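Local coordinates for protein BT_4661 (Bacteroides thetaiotaomicron, PDB 4AK2) that binds heparin and heparan sulphate as a SusE-like surface glycan-binding protein, probably capturing these polysaccharides at the bacterial cell surface for use by the heparin utilisation system, at residues F10-L16 with A25-R29. Residues are numbered along the deposited sequence.
Sequences FRYGNNL and ADQFR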
ATOM      1  N   PHE A  10      -7.391  -8.545 -14.823  1.00 12.97           N
ATOM      2  CA  PHE A  10      -6.879  -7.559 -15.761  1.00 12.02           C
ATOM      3  C   PHE A  10      -5.597  -7.032 -15.154  1.00 11.42           C
ATOM      4  O   PHE A  10      -5.278  -7.364 -13.977  1.00 11.85           O
ATOM      5  CB  PHE A  10      -7.904  -6.401 -15.961  1.00 12.60           C
ATOM      6  CG  PHE A  10      -8.401  -5.811 -14.687  1.00 11.16           C
ATOM      7  CD1 PHE A  10      -7.691  -4.801 -14.045  1.00 11.54           C
ATOM      8  CD2 PHE A  10      -9.574  -6.279 -14.120  1.00 12.63           C
ATOM      9  CE1 PHE A  10      -8.159  -4.239 -12.841  1.00 12.64           C
ATOM     10  CE2 PHE A  10     -10.061  -5.745 -12.917  1.00 13.40           C
ATOM     11  CZ  PHE A  10      -9.345  -4.730 -12.283  1.00 12.86           C
ATOM     12  N   ARG A  11      -4.847  -6.234 -15.913  1.00 10.83           N
ATOM     13  CA  ARG A  11      -3.667  -5.578 -15.349  1.00 11.12           C
ATOM     14  C   ARG A  11      -3.582  -4.181 -15.930  1.00 10.69           C
ATOM     15  O   ARG A  11      -3.819  -4.006 -17.142  1.00 12.84           O
ATOM     16  CB  ARG A  11      -2.335  -6.316 -15.660  1.00 13.19           C
ATOM     17  CG  ARG A  11      -2.338  -7.776 -15.318  1.00 13.68           C
ATOM     18  CD  ARG A  11      -0.970  -8.435 -15.503  1.00 16.05           C
ATOM     19  NE  ARG A  11      -1.061  -9.858 -15.154  1.00 19.36           N
ATOM     20  CZ  ARG A  11      -0.932 -10.863 -16.021  1.00 21.32           C
ATOM     21  NH1 ARG A  11      -0.631 -10.630 -17.296  1.00 22.34           N
ATOM     22  NH2 ARG A  11      -1.097 -12.111 -15.610  1.00 25.35           N
ATOM     23  N   TYR A  12      -3.124  -3.254 -15.100  1.00 11.58           N
ATOM     24  CA  TYR A  12      -2.692  -1.947 -15.508  1.00 11.83           C
ATOM     25  C   TYR A  12      -1.147  -1.847 -15.575  1.00 10.87           C
ATOM     26  O   TYR A  12      -0.623  -0.962 -16.251  1.00 13.47           O
ATOM     27  CB  TYR A  12      -3.173  -0.894 -14.530  1.00 12.06           C
ATOM     28  CG  TYR A  12      -4.646  -0.530 -14.684  1.00 10.87           C
ATOM     29  CD1 TYR A  12      -5.636  -1.356 -14.157  1.00 11.47           C
ATOM     30  CD2 TYR A  12      -5.050   0.640 -15.362  1.00 11.97           C
ATOM     31  CE1 TYR A  12      -6.983  -1.051 -14.265  1.00 12.05           C
ATOM     32  CE2 TYR A  12      -6.421   0.982 -15.442  1.00 13.75           C
ATOM     33  CZ  TYR A  12      -7.376   0.111 -14.934  1.00 13.34           C
ATOM     34  OH  TYR A  12      -8.721   0.413 -15.016  1.00 14.76           O
ATOM     35  N   GLY A  13      -0.418  -2.740 -14.871  1.00 10.84           N
ATOM     36  CA  GLY A  13       1.041  -2.593 -14.825  1.00 11.84           C
ATOM     37  C   GLY A  13       1.511  -1.453 -13.948  1.00 11.17           C
ATOM     38  O   GLY A  13       0.918  -1.161 -12.917  1.00 11.79           O
ATOM     39  N   ASN A  14       2.624  -0.844 -14.297  1.00 11.36           N
ATOM     40  CA  ASN A  14       3.234   0.174 -13.457  1.00 12.36           C
ATOM     41  C   ASN A  14       4.027   1.091 -14.351  1.00 13.33           C
ATOM     42  O   ASN A  14       4.379   0.707 -15.480  1.00 14.86           O
ATOM     43  CB  ASN A  14       4.108  -0.474 -12.383  1.00 11.58           C
ATOM     44  CG  ASN A  14       5.349  -1.142 -12.945  1.00 11.39           C
ATOM     45  OD1 ASN A  14       6.364  -0.495 -13.222  1.00 13.23           O
ATOM     46  ND2 ASN A  14       5.252  -2.467 -13.116  1.00 13.19           N
ATOM     47  N   ASN A  15       4.297   2.302 -13.877  1.00 14.02           N
ATOM     48  CA  ASN A  15       5.134   3.238 -14.612  1.00 14.25           C
ATOM     49  C   ASN A  15       6.510   3.387 -13.937  1.00 13.64           C
ATOM     50  O   ASN A  15       7.128   4.446 -14.057  1.00 16.67           O
ATOM     51  CB  ASN A  15       4.438   4.603 -14.772  1.00 14.63           C
ATOM     52  CG  ASN A  15       4.316   5.347 -13.455  1.00 13.49           C
ATOM     53  OD1 ASN A  15       4.559   4.798 -12.379  1.00 14.57           O
ATOM     54  ND2 ASN A  15       3.930   6.623 -13.548  1.00 15.92           N
ATOM     55  N   LEU A  16       6.975   2.327 -13.252  1.00 15.02           N
ATOM     56  CA  LEU A  16       8.214   2.304 -12.480  1.00 17.11           C
ATOM     57  C   LEU A  16       9.320   1.539 -13.203  1.00 18.69           C
ATOM     58  O   LEU A  16      10.418   1.484 -12.687  1.00 20.56           O
ATOM     59  CB  LEU A  16       7.995   1.688 -11.073  1.00 18.71           C
ATOM     60  CG  LEU A  16       6.856   2.236 -10.177  1.00 20.50           C
ATOM     61  CD1 LEU A  16       6.849   1.548  -8.820  1.00 22.07           C
ATOM     62  CD2 LEU A  16       7.034   3.717  -9.995  1.00 23.10           C
ATOM     63  N   ALA A  25       2.360  -5.259  -7.872  1.00 11.03           N
ATOM     64  CA  ALA A  25       1.041  -4.629  -7.886  1.00 11.07           C
ATOM     65  C   ALA A  25       0.948  -3.654  -9.049  1.00 10.50           C
ATOM     66  O   ALA A  25       1.970  -3.177  -9.597  1.00 10.83           O
ATOM     67  CB  ALA A  25       0.830  -3.876  -6.553  1.00 12.00           C
ATOM     68  N   ASP A  26      -0.310  -3.331  -9.408  1.00 11.46           N
ATOM     69  CA  ASP A  26      -0.561  -2.227 -10.333  1.00 11.43           C
ATOM     70  C   ASP A  26      -0.350  -0.918  -9.583  1.00 10.18           C
ATOM     71  O   ASP A  26      -1.047  -0.658  -8.570  1.00 12.20           O
ATOM     72  CB  ASP A  26      -1.971  -2.317 -10.913  1.00 11.52           C
ATOM     73  CG  ASP A  26      -2.125  -3.416 -11.940  1.00 11.32           C
ATOM     74  OD1 ASP A  26      -1.099  -3.975 -12.403  1.00 12.90           O
ATOM     75  OD2 ASP A  26      -3.291  -3.708 -12.302  1.00 13.43           O
ATOM     76  N   GLN A  27       0.637  -0.138  -9.988  1.00 10.53           N
ATOM     77  CA  GLN A  27       1.086   0.997  -9.168  1.00 10.81           C
ATOM     78  C   GLN A  27       1.758   2.054 -10.002  1.00 10.61           C
ATOM     79  O   GLN A  27       2.508   1.753 -10.920  1.00 12.06           O
ATOM     80  CB  GLN A  27       1.999   0.477  -8.048  1.00 11.28           C
ATOM     81  CG  GLN A  27       3.379  -0.013  -8.532  1.00 11.77           C
ATOM     82  CD  GLN A  27       4.047  -0.865  -7.479  1.00 10.67           C
ATOM     83  OE1 GLN A  27       4.647  -0.371  -6.547  1.00 11.91           O
ATOM     84  NE2 GLN A  27       3.960  -2.205  -7.665  1.00 11.78           N
ATOM     85  N   PHE A  28       1.415   3.322  -9.720  1.00 12.06           N
ATOM     86  CA  PHE A  28       1.840   4.460 -10.513  1.00 12.20           C
ATOM     87  C   PHE A  28       2.343   5.579  -9.653  1.00 12.66           C
ATOM     88  O   PHE A  28       1.675   5.972  -8.709  1.00 13.08           O
ATOM     89  CB  PHE A  28       0.661   4.950 -11.404  1.00 12.74           C
ATOM     90  CG  PHE A  28       0.249   3.876 -12.356  1.00 12.05           C
ATOM     91  CD1 PHE A  28      -0.669   2.900 -11.985  1.00 13.31           C
ATOM     92  CD2 PHE A  28       0.869   3.761 -13.602  1.00 13.44           C
ATOM     93  CE1 PHE A  28      -0.958   1.826 -12.842  1.00 13.16           C
ATOM     94  CE2 PHE A  28       0.574   2.685 -14.455  1.00 13.63           C
ATOM     95  CZ  PHE A  28      -0.304   1.728 -14.072  1.00 13.85           C
ATOM     96  N   ARG A  29       3.529   6.062  -9.975  1.00 13.22           N
ATOM     97  CA  ARG A  29       4.117   7.184  -9.280  1.00 12.94           C
ATOM     98  C   ARG A  29       3.913   8.445 -10.090  1.00 13.50           C
ATOM     99  O   ARG A  29       4.108   8.476 -11.309  1.00 14.24           O
ATOM    100  CB  ARG A  29       5.633   6.939  -9.051  1.00 13.47           C
ATOM    101  CG  ARG A  29       6.335   8.168  -8.457  1.00 13.20           C
ATOM    102  CD  ARG A  29       7.711   7.808  -7.913  1.00 13.88           C
ATOM    103  NE  ARG A  29       7.604   7.050  -6.670  1.00 13.24           N
ATOM    104  CZ  ARG A  29       8.271   5.929  -6.367  1.00 12.71           C
ATOM    105  NH1 ARG A  29       9.143   5.322  -7.232  1.00 15.27           N
ATOM    106  NH2 ARG A  29       8.056   5.395  -5.174  1.00 14.41           N
TER
HETATM  107  O   HOH W   1      -2.729  -6.619 -11.794  1.00 21.16           O
HETATM  108  O   HOH W   2       2.914  -4.024 -12.233  1.00 12.66           O
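The Asp26 carboxylate receives two consecutive amides, Tyr12 N to OD2 and Gly13 N to OD1, both at 2.8 Å, while the Asn15 carboxamide shows how a side chain can extend a short backbone pairing by imitating a peptide unit, its OD1 accepting from Arg29 N and its ND2 donating to Arg29 O, each 2.9 Å. Between these lies a single parallel bridge, Asn14 with Gln27: Gln27 N donates to Gly13 O (3.1 Å), and Asn15 N reaches Gln27 O weakly (3.5 Å). Asn14 OD1 accepts from Leu16 N (2.9 Å) in an Asx turn, and water 2 links Asn14 ND2 to Ala25 O. Asn14 CA packs over the Phe28 ring face in a CH-pi contact, Tyr12 CB meets Phe28 CE1 at 3.9 Å, and Leu16 CD2 lies 3.6 Å from Arg29 CB. Neither segment contributes to the glycan pocket; in this ligand-binding domain the pairing lines residues 13-15 along strand 27-30, whose other edge pairs with the parallel strand 105-115, where Val111 touches both Tyr12 and Phe28.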